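Local coordinates for Lmo0794 protein (Listeria monocytogenes, PDB 3EW7) that is of unknown function but probably binds NAD or NADP and may act as an oxidoreductase on CH-NH groups, at residues A[15-20]-A[25-30]; A[57-62]-A[88-93]; A[81-86]-A[98-103]. The protein carries 3 engineered substitutions. All blocks are in the same frame, centred on the assembly; numbering follows the deposited sequence.

Contact 1: residues A[15-20]-A[25-30]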
loop_
_atom_site.group_PDB
_atom_site.type_symbol
_atom_site.label_atom_id
_atom_site.label_comp_id
_atom_site.label_asym_id
_atom_site.label_seq_id
_atom_site.Cartn_x
_atom_site.Cartn_y
_atom_site.Cartn_z
ATOM N N ARG A 15 3.568 -8.806 4.933
ATOM C CA ARG A 15 3.411 -8.692 6.377
ATOM C C ARG A 15 2.242 -7.782 6.661
ATOM O O ARG A 15 1.387 -8.105 7.478
ATOM C CB ARG A 15 4.656 -8.093 7.041
ATOM C CG ARG A 15 5.942 -8.209 6.245
ATOM C CD ARG A 15 6.700 -9.510 6.486
ATOM N NE ARG A 15 6.095 -10.345 7.524
ATOM C CZ ARG A 15 5.455 -11.488 7.288
ATOM N NH1 ARG A 15 5.329 -11.943 6.043
ATOM N NH2 ARG A 15 4.944 -12.176 8.301
ATOM N N ILE A 16 2.211 -6.634 5.993
ATOM C CA ILE A 16 1.125 -5.703 6.199
ATOM C C ILE A 16 -0.172 -6.492 6.212
ATOM O O ILE A 16 -1.061 -6.245 7.025
ATOM C CB ILE A 16 1.087 -4.643 5.101
ATOM C CG1 ILE A 16 2.300 -3.718 5.264
ATOM C CG2 ILE A 16 -0.214 -3.861 5.174
ATOM C CD1 ILE A 16 2.301 -2.508 4.350
ATOM N N LEU A 17 -0.261 -7.481 5.339
ATOM C CA LEU A 17 -1.456 -8.300 5.280
ATOM C C LEU A 17 -1.582 -9.158 6.519
ATOM O O LEU A 17 -2.644 -9.179 7.143
ATOM C CB LEU A 17 -1.452 -9.178 4.026
ATOM C CG LEU A 17 -2.640 -10.142 3.925
ATOM C CD1 LEU A 17 -3.126 -10.281 2.486
ATOM C CD2 LEU A 17 -2.225 -11.490 4.513
ATOM N N GLU A 18 -0.514 -9.870 6.876
ATOM C CA GLU A 18 -0.546 -10.719 8.074
ATOM C C GLU A 18 -0.978 -9.917 9.295
ATOM O O GLU A 18 -1.968 -10.249 9.942
ATOM C CB GLU A 18 0.828 -11.356 8.348
ATOM C CG GLU A 18 1.133 -12.602 7.515
ATOM C CD GLU A 18 0.004 -13.633 7.561
ATOM O OE1 GLU A 18 -0.437 -13.999 8.679
ATOM O OE2 GLU A 18 -0.441 -14.078 6.475
ATOM N N GLU A 19 -0.219 -8.862 9.587
ATOM C CA GLU A 19 -0.475 -7.956 10.708
ATOM C C GLU A 19 -1.933 -7.505 10.704
ATOM O O GLU A 19 -2.580 -7.444 11.753
ATOM C CB GLU A 19 0.444 -6.731 10.601
ATOM C CG GLU A 19 0.348 -5.748 11.755
ATOM C CD GLU A 19 0.757 -6.366 13.076
ATOM O OE1 GLU A 19 1.690 -7.192 13.066
ATOM O OE2 GLU A 19 0.162 -6.022 14.118
ATOM N N ALA A 20 -2.447 -7.187 9.523
ATOM C CA ALA A 20 -3.825 -6.754 9.417
ATOM C C ALA A 20 -4.786 -7.877 9.821
ATOM O O ALA A 20 -5.642 -7.697 10.695
ATOM C CB ALA A 20 -4.107 -6.295 8.003
ATOM N N HIS A 25 -8.921 -7.842 11.118
ATOM C CA HIS A 25 -9.602 -7.179 10.002
ATOM C C HIS A 25 -9.937 -8.071 8.812
ATOM O O HIS A 25 -9.316 -9.117 8.633
ATOM C CB HIS A 25 -8.756 -6.014 9.503
ATOM C CG HIS A 25 -8.558 -4.943 10.519
ATOM N ND1 HIS A 25 -7.411 -4.829 11.270
ATOM C CD2 HIS A 25 -9.381 -3.952 10.931
ATOM C CE1 HIS A 25 -7.533 -3.810 12.100
ATOM N NE2 HIS A 25 -8.721 -3.260 11.914
ATOM N N GLU A 26 -10.923 -7.661 8.011
ATOM C CA GLU A 26 -11.296 -8.409 6.814
ATOM C C GLU A 26 -10.346 -7.930 5.726
ATOM O O GLU A 26 -10.518 -6.847 5.163
ATOM C CB GLU A 26 -12.733 -8.116 6.394
ATOM C CG GLU A 26 -13.788 -8.579 7.370
ATOM C CD GLU A 26 -15.194 -8.213 6.911
ATOM O OE1 GLU A 26 -16.135 -8.292 7.735
ATOM O OE2 GLU A 26 -15.360 -7.851 5.720
ATOM N N VAL A 27 -9.342 -8.747 5.440
ATOM C CA VAL A 27 -8.329 -8.414 4.458
ATOM C C VAL A 27 -8.625 -8.924 3.060
ATOM O O VAL A 27 -9.025 -10.074 2.889
ATOM C CB VAL A 27 -6.964 -8.991 4.895
ATOM C CG1 VAL A 27 -5.936 -8.804 3.801
ATOM C CG2 VAL A 27 -6.502 -8.327 6.171
ATOM N N THR A 28 -8.440 -8.062 2.064
ATOM C CA THR A 28 -8.625 -8.461 0.672
ATOM C C THR A 28 -7.273 -8.336 -0.012
ATOM O O THR A 28 -6.643 -7.279 0.030
ATOM C CB THR A 28 -9.625 -7.571 -0.093
ATOM O OG1 THR A 28 -10.961 -7.900 0.302
ATOM C CG2 THR A 28 -9.496 -7.794 -1.598
ATOM N N ALA A 29 -6.821 -9.428 -0.622
ATOM C CA ALA A 29 -5.552 -9.425 -1.327
ATOM C C ALA A 29 -5.833 -9.039 -2.777
ATOM O O ALA A 29 -6.596 -9.711 -3.470
ATOM C CB ALA A 29 -4.902 -10.801 -1.260
ATOM N N ILE A 30 -5.235 -7.937 -3.217
ATOM C CA ILE A 30 -5.407 -7.457 -4.576
ATOM C C ILE A 30 -4.098 -7.762 -5.288
ATOM O O ILE A 30 -3.051 -7.195 -4.961
ATOM C CB ILE A 30 -5.701 -5.955 -4.567
ATOM C CG1 ILE A 30 -6.983 -5.703 -3.768
ATOM C CG2 ILE A 30 -5.845 -5.434 -5.986
ATOM C CD1 ILE A 30 -7.303 -4.248 -3.550
#

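Contact 2: residues A[57-62]-A[88-93]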
loop_
_atom_site.group_PDB
_atom_site.type_symbol
_atom_site.label_atom_id
_atom_site.label_comp_id
_atom_site.label_asym_id
_atom_site.label_seq_id
_atom_site.Cartn_x
_atom_site.Cartn_y
_atom_site.Cartn_z
ATOM N N SER A 57 -15.147 1.358 -8.360
ATOM C CA SER A 57 -16.062 0.311 -7.911
ATOM C C SER A 57 -15.421 -0.710 -6.970
ATOM O O SER A 57 -15.860 -0.864 -5.832
ATOM C CB SER A 57 -16.663 -0.416 -9.115
ATOM O OG SER A 57 -17.507 -1.469 -8.694
ATOM N N ASP A 58 -14.386 -1.405 -7.429
ATOM C CA ASP A 58 -13.749 -2.405 -6.575
ATOM C C ASP A 58 -12.841 -1.853 -5.475
ATOM O O ASP A 58 -12.326 -2.608 -4.651
ATOM C CB ASP A 58 -12.992 -3.451 -7.415
ATOM C CG ASP A 58 -12.400 -2.876 -8.686
ATOM O OD1 ASP A 58 -11.864 -1.754 -8.636
ATOM O OD2 ASP A 58 -12.457 -3.559 -9.736
ATOM N N LEU A 59 -12.661 -0.538 -5.445
ATOM C CA LEU A 59 -11.838 0.081 -4.416
ATOM C C LEU A 59 -12.708 0.530 -3.243
ATOM O O LEU A 59 -12.327 0.389 -2.080
ATOM C CB LEU A 59 -11.100 1.288 -4.986
ATOM C CG LEU A 59 -9.574 1.232 -4.997
ATOM C CD1 LEU A 59 -9.115 -0.080 -5.616
ATOM C CD2 LEU A 59 -9.030 2.424 -5.769
ATOM N N SER A 60 -13.884 1.069 -3.552
ATOM C CA SER A 60 -14.796 1.550 -2.525
ATOM C C SER A 60 -15.416 0.419 -1.703
ATOM O O SER A 60 -16.265 0.652 -0.847
ATOM C CB SER A 60 -15.879 2.420 -3.164
ATOM O OG SER A 60 -16.420 1.796 -4.313
ATOM N N ASP A 61 -14.995 -0.811 -1.972
ATOM C CA ASP A 61 -15.477 -1.959 -1.214
ATOM C C ASP A 61 -14.715 -1.948 0.100
ATOM O O ASP A 61 -15.142 -2.536 1.093
ATOM C CB ASP A 61 -15.135 -3.251 -1.953
ATOM C CG ASP A 61 -16.323 -3.865 -2.641
ATOM O OD1 ASP A 61 -17.213 -3.100 -3.086
ATOM O OD2 ASP A 61 -16.352 -5.111 -2.748
ATOM N N GLN A 62 -13.581 -1.252 0.087
ATOM C CA GLN A 62 -12.673 -1.175 1.227
ATOM C C GLN A 62 -12.681 0.132 1.996
ATOM O O GLN A 62 -12.956 1.192 1.440
ATOM C CB GLN A 62 -11.253 -1.424 0.730
ATOM C CG GLN A 62 -11.156 -2.546 -0.273
ATOM C CD GLN A 62 -11.447 -3.898 0.343
ATOM O OE1 GLN A 62 -11.551 -4.894 -0.364
ATOM N NE2 GLN A 62 -11.572 -3.940 1.664
ATOM N N SER A 88 -6.394 9.520 -10.026
ATOM C CA SER A 88 -7.520 9.995 -10.832
ATOM C C SER A 88 -8.801 9.216 -10.504
ATOM O O SER A 88 -9.900 9.779 -10.455
ATOM C CB SER A 88 -7.211 9.886 -12.335
ATOM O OG SER A 88 -7.265 8.541 -12.786
ATOM N N VAL A 89 -8.652 7.921 -10.274
ATOM C CA VAL A 89 -9.783 7.078 -9.958
ATOM C C VAL A 89 -10.364 7.442 -8.596
ATOM O O VAL A 89 -11.577 7.381 -8.385
ATOM C CB VAL A 89 -9.359 5.594 -9.971
ATOM C CG1 VAL A 89 -10.336 4.748 -9.178
ATOM C CG2 VAL A 89 -9.289 5.103 -11.400
ATOM N N LEU A 90 -9.493 7.836 -7.675
ATOM C CA LEU A 90 -9.916 8.185 -6.321
ATOM C C LEU A 90 -10.342 9.638 -6.127
ATOM O O LEU A 90 -10.906 9.985 -5.090
ATOM C CB LEU A 90 -8.783 7.879 -5.336
ATOM C CG LEU A 90 -8.904 6.740 -4.326
ATOM C CD1 LEU A 90 -10.264 6.084 -4.432
ATOM C CD2 LEU A 90 -7.798 5.731 -4.572
ATOM N N ASN A 91 -10.076 10.482 -7.118
ATOM C CA ASN A 91 -10.397 11.900 -7.015
ATOM C C ASN A 91 -11.824 12.253 -6.588
ATOM O O ASN A 91 -12.773 11.559 -6.950
ATOM C CB ASN A 91 -10.099 12.595 -8.330
ATOM C CG ASN A 91 -10.164 14.097 -8.202
ATOM O OD1 ASN A 91 -9.290 14.710 -7.584
ATOM N ND2 ASN A 91 -11.210 14.700 -8.764
ATOM N N GLY A 92 -11.960 13.355 -5.838
ATOM C CA GLY A 92 -13.256 13.818 -5.354
ATOM C C GLY A 92 -13.884 12.792 -4.430
ATOM O O GLY A 92 -15.092 12.545 -4.462
ATOM N N THR A 93 -13.055 12.235 -3.556
ATOM C CA THR A 93 -13.498 11.184 -2.664
ATOM C C THR A 93 -12.858 11.155 -1.269
ATOM O O THR A 93 -11.811 11.758 -1.030
ATOM C CB THR A 93 -13.216 9.843 -3.359
ATOM O OG1 THR A 93 -14.442 9.284 -3.830
ATOM C CG2 THR A 93 -12.478 8.892 -2.448
#

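Contact 3: residues A[81-86]-A[98-103]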
loop_
_atom_site.group_PDB
_atom_site.type_symbol
_atom_site.label_atom_id
_atom_site.label_comp_id
_atom_site.label_asym_id
_atom_site.label_seq_id
_atom_site.Cartn_x
_atom_site.Cartn_y
_atom_site.Cartn_z
ATOM N N THR A 81 3.545 5.978 -12.295
ATOM C CA THR A 81 2.440 5.823 -13.222
ATOM C C THR A 81 1.189 5.147 -12.647
ATOM O O THR A 81 0.070 5.617 -12.876
ATOM C CB THR A 81 2.935 5.100 -14.499
ATOM O OG1 THR A 81 3.221 6.078 -15.508
ATOM C CG2 THR A 81 1.908 4.149 -15.024
ATOM N N SER A 82 1.377 4.057 -11.907
ATOM C CA SER A 82 0.255 3.340 -11.306
ATOM C C SER A 82 -0.426 4.172 -10.226
ATOM O O SER A 82 -1.642 4.114 -10.056
ATOM C CB SER A 82 0.728 2.014 -10.706
ATOM O OG SER A 82 1.829 2.213 -9.840
ATOM N N LEU A 83 0.357 4.943 -9.484
ATOM C CA LEU A 83 -0.229 5.770 -8.450
ATOM C C LEU A 83 -1.081 6.833 -9.126
ATOM O O LEU A 83 -2.177 7.152 -8.662
ATOM C CB LEU A 83 0.855 6.424 -7.587
ATOM C CG LEU A 83 0.350 7.375 -6.488
ATOM C CD1 LEU A 83 -0.719 6.682 -5.643
ATOM C CD2 LEU A 83 1.518 7.827 -5.619
ATOM N N ASP A 84 -0.580 7.379 -10.230
ATOM C CA ASP A 84 -1.327 8.396 -10.948
ATOM C C ASP A 84 -2.706 7.847 -11.277
ATOM O O ASP A 84 -3.706 8.553 -11.123
ATOM C CB ASP A 84 -0.598 8.819 -12.223
ATOM C CG ASP A 84 0.548 9.794 -11.953
ATOM O OD1 ASP A 84 0.696 10.278 -10.809
ATOM O OD2 ASP A 84 1.308 10.090 -12.901
ATOM N N HIS A 85 -2.768 6.587 -11.708
ATOM C CA HIS A 85 -4.044 5.965 -12.033
ATOM C C HIS A 85 -4.983 5.974 -10.827
ATOM O O HIS A 85 -6.146 6.357 -10.940
ATOM C CB HIS A 85 -3.845 4.525 -12.501
ATOM C CG HIS A 85 -5.124 3.755 -12.633
ATOM N ND1 HIS A 85 -6.083 4.057 -13.578
ATOM C CD2 HIS A 85 -5.618 2.716 -11.919
ATOM C CE1 HIS A 85 -7.113 3.239 -13.436
ATOM N NE2 HIS A 85 -6.856 2.416 -12.436
ATOM N N LEU A 86 -4.477 5.547 -9.674
ATOM C CA LEU A 86 -5.284 5.508 -8.463
ATOM C C LEU A 86 -5.746 6.901 -8.064
ATOM O O LEU A 86 -6.876 7.078 -7.608
ATOM C CB LEU A 86 -4.496 4.868 -7.314
ATOM C CG LEU A 86 -4.172 3.378 -7.487
ATOM C CD1 LEU A 86 -3.397 2.863 -6.288
ATOM C CD2 LEU A 86 -5.466 2.593 -7.643
ATOM N N LEU A 98 -6.282 6.003 0.929
ATOM C CA LEU A 98 -5.226 5.374 0.155
ATOM C C LEU A 98 -3.933 5.513 0.936
ATOM O O LEU A 98 -3.435 6.619 1.114
ATOM C CB LEU A 98 -5.062 6.020 -1.219
ATOM C CG LEU A 98 -3.996 5.330 -2.078
ATOM C CD1 LEU A 98 -4.430 3.910 -2.422
ATOM C CD2 LEU A 98 -3.757 6.130 -3.333
ATOM N N LEU A 99 -3.412 4.390 1.413
ATOM C CA LEU A 99 -2.172 4.370 2.176
ATOM C C LEU A 99 -1.055 3.888 1.237
ATOM O O LEU A 99 -1.050 2.736 0.801
ATOM C CB LEU A 99 -2.313 3.407 3.361
ATOM C CG LEU A 99 -1.373 3.453 4.572
ATOM C CD1 LEU A 99 -0.009 4.004 4.194
ATOM C CD2 LEU A 99 -1.990 4.332 5.635
ATOM N N VAL A 100 -0.115 4.772 0.926
ATOM C CA VAL A 100 0.985 4.420 0.033
ATOM C C VAL A 100 2.236 4.066 0.833
ATOM O O VAL A 100 2.717 4.859 1.635
ATOM C CB VAL A 100 1.300 5.588 -0.924
ATOM C CG1 VAL A 100 2.074 5.089 -2.118
ATOM C CG2 VAL A 100 0.009 6.248 -1.368
ATOM N N VAL A 101 2.773 2.874 0.595
ATOM C CA VAL A 101 3.948 2.394 1.318
ATOM C C VAL A 101 5.277 2.513 0.566
ATOM O O VAL A 101 5.433 1.925 -0.502
ATOM C CB VAL A 101 3.749 0.921 1.697
ATOM C CG1 VAL A 101 4.924 0.431 2.510
ATOM C CG2 VAL A 101 2.444 0.752 2.460
ATOM N N GLY A 102 6.233 3.254 1.127
ATOM C CA GLY A 102 7.537 3.403 0.488
ATOM C C GLY A 102 8.634 2.644 1.228
ATOM O O GLY A 102 8.326 1.837 2.102
ATOM N N GLY A 103 9.905 2.887 0.892
ATOM C CA GLY A 103 11.000 2.202 1.579
ATOM C C GLY A 103 12.396 2.795 1.399
ATOM O O GLY A 103 13.315 2.090 0.994
#

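Contact 1: residues A[15-20]-A[25-30]
Val27 divides its two methyls between two helix residues. Its CG1 meets Leu17 CD1 at 3.4 Å, while its CG2 rests on Ala20 CB at 3.6 Å. Leu17 runs obliquely across the valine, and the same CD1 goes on to Ala29 CB at 4.2 Å, so one leucine branch reaches two alternate residues of the strand. Leu17 reaches there because its CG stands anti to the backbone N (chi1 176°). Helix 11-22 is the connection of a beta-alpha-beta unit, between strands 2-6 and 26-31, which opens the Rossmann-type fold of this family; the short segments run nearly antiparallel, at 159°. Where the chain turns from helix to strand, the carbonyl O of Ala20 receives two weak hydrogen bonds, from His25 N at 3.3 Å and from His25 ND1 at 3.4 Å. The first is nearly straight (166°); in the second, Ala20 O lies at the edge of the imidazole, in its plane. Further out, Ile5 of the neighbouring strand touches both Leu17 and Val27, and helix 187-199 supplies Leu195 to Ala20 and Glu199 to His25.

Contact 2: residues A[57-62]-A[88-93]
Leu59 meets Val89 and Leu90 with no flat group between them: neither a ring nor an amide takes part, so there are no faces or edges to match, and the contact is made by methyls alone. On the side of 57-62 a single branch does the touching. CD2 of Leu59 lies 3.7 Å from Leu90 CD2 and 4.1 Å from Leu90 CD1, near enough to sit against the forked end of that leucine, and the two side chains cross at about a right angle. The same methyl approaches Val89 CG1 more loosely, at 4.3 Å. Leu59 turns its CB toward the helix, whereas Leu90 starts off to the flank and comes closer only at its tip; the CA atoms of the two leucines stay 8.5 Å apart. The interface is small, 100 Å² in all, but it belongs to a wider apolar cluster: Leu56 touches both Val89 and Leu90, Leu54 lies on Leu59, and Phe148 lies on Leu90.

In both segments the chain changes course close to the contact. A type I turn runs from Leu59 to Gln62, closed by Gln62 N to Leu59 O at 3.0 Å. Beyond it, Gln62 OE1 is hydrogen-bonded to Thr28 OG1 of strand 26-31. On the other side, Asn91 is the first residue to depart from helical geometry, and Gly92 follows with a positive phi of 62°. The contact thus joins the end of helix 79-90 to the short, weakly bonded helix 56-59, which lies on the crossover from strand 45-48 to strand 64-67, a helix-to-helix packing within the Rossmann-type fold.

Contact 3: residues A[81-86]-A[98-103]
Leu98 faces Leu83 and Leu86 from its strand, and its side chain can be traced outward atom by atom. CB points toward segment 81-86 of helix 79-90. CG continues outward, anti to the backbone N (chi1 -177°), and at the fork the two methyls part company. CD1 goes to Leu86 CD1 at 4.1 Å, the two leucines crossing at about a right angle. CD2 goes to Leu83 CD1 at 3.9 Å, and here the side chains meet on a slant. Leu98 therefore reaches two residues about one helical turn apart. Leu83 CD1 has a second, looser neighbour in Val100 CG2 at 4.4 Å, two residues along the strand and on the same face. No hydrogen bond joins the segments, and the contact is wholly apolar. From the adjacent strand 64-67, Val65 touches Leu98, and Asp67 touches both Leu86 and Val100. Other positions of the helix carry polar links: Asp84 OD1 bonds to His140 ND1 and His85 NE2 to Leu54 O. The short segments of helix and strand run almost antiparallel, at 172°, as expected of the helix and second strand in a beta-alpha-beta unit, here 64-67, 79-90 and 97-101 of the Rossmann-type sheet.

Overall arrangement
All three contacts are buried, but contact 3 lies nearest the middle of the chain, its centre about 7 Å from the chain centre against 11 Å for contact 1 and 14 Å for contact 2. Contacts 1 and 3 each pack a helix on the parallel sheet, from opposite faces: Val100 turns to helix 79-90, while its neighbour Val101 meets Ile16 of helix 11-22. Contacts 2 and 3 share helix 79-90 and merge, Leu59 touching Leu86 and Leu90 touching Leu98. Contact 1, whose segments are separated by only four residues of the chain, adds weak polar bonds to its apolar packing; the other two are purely apolar across their segments.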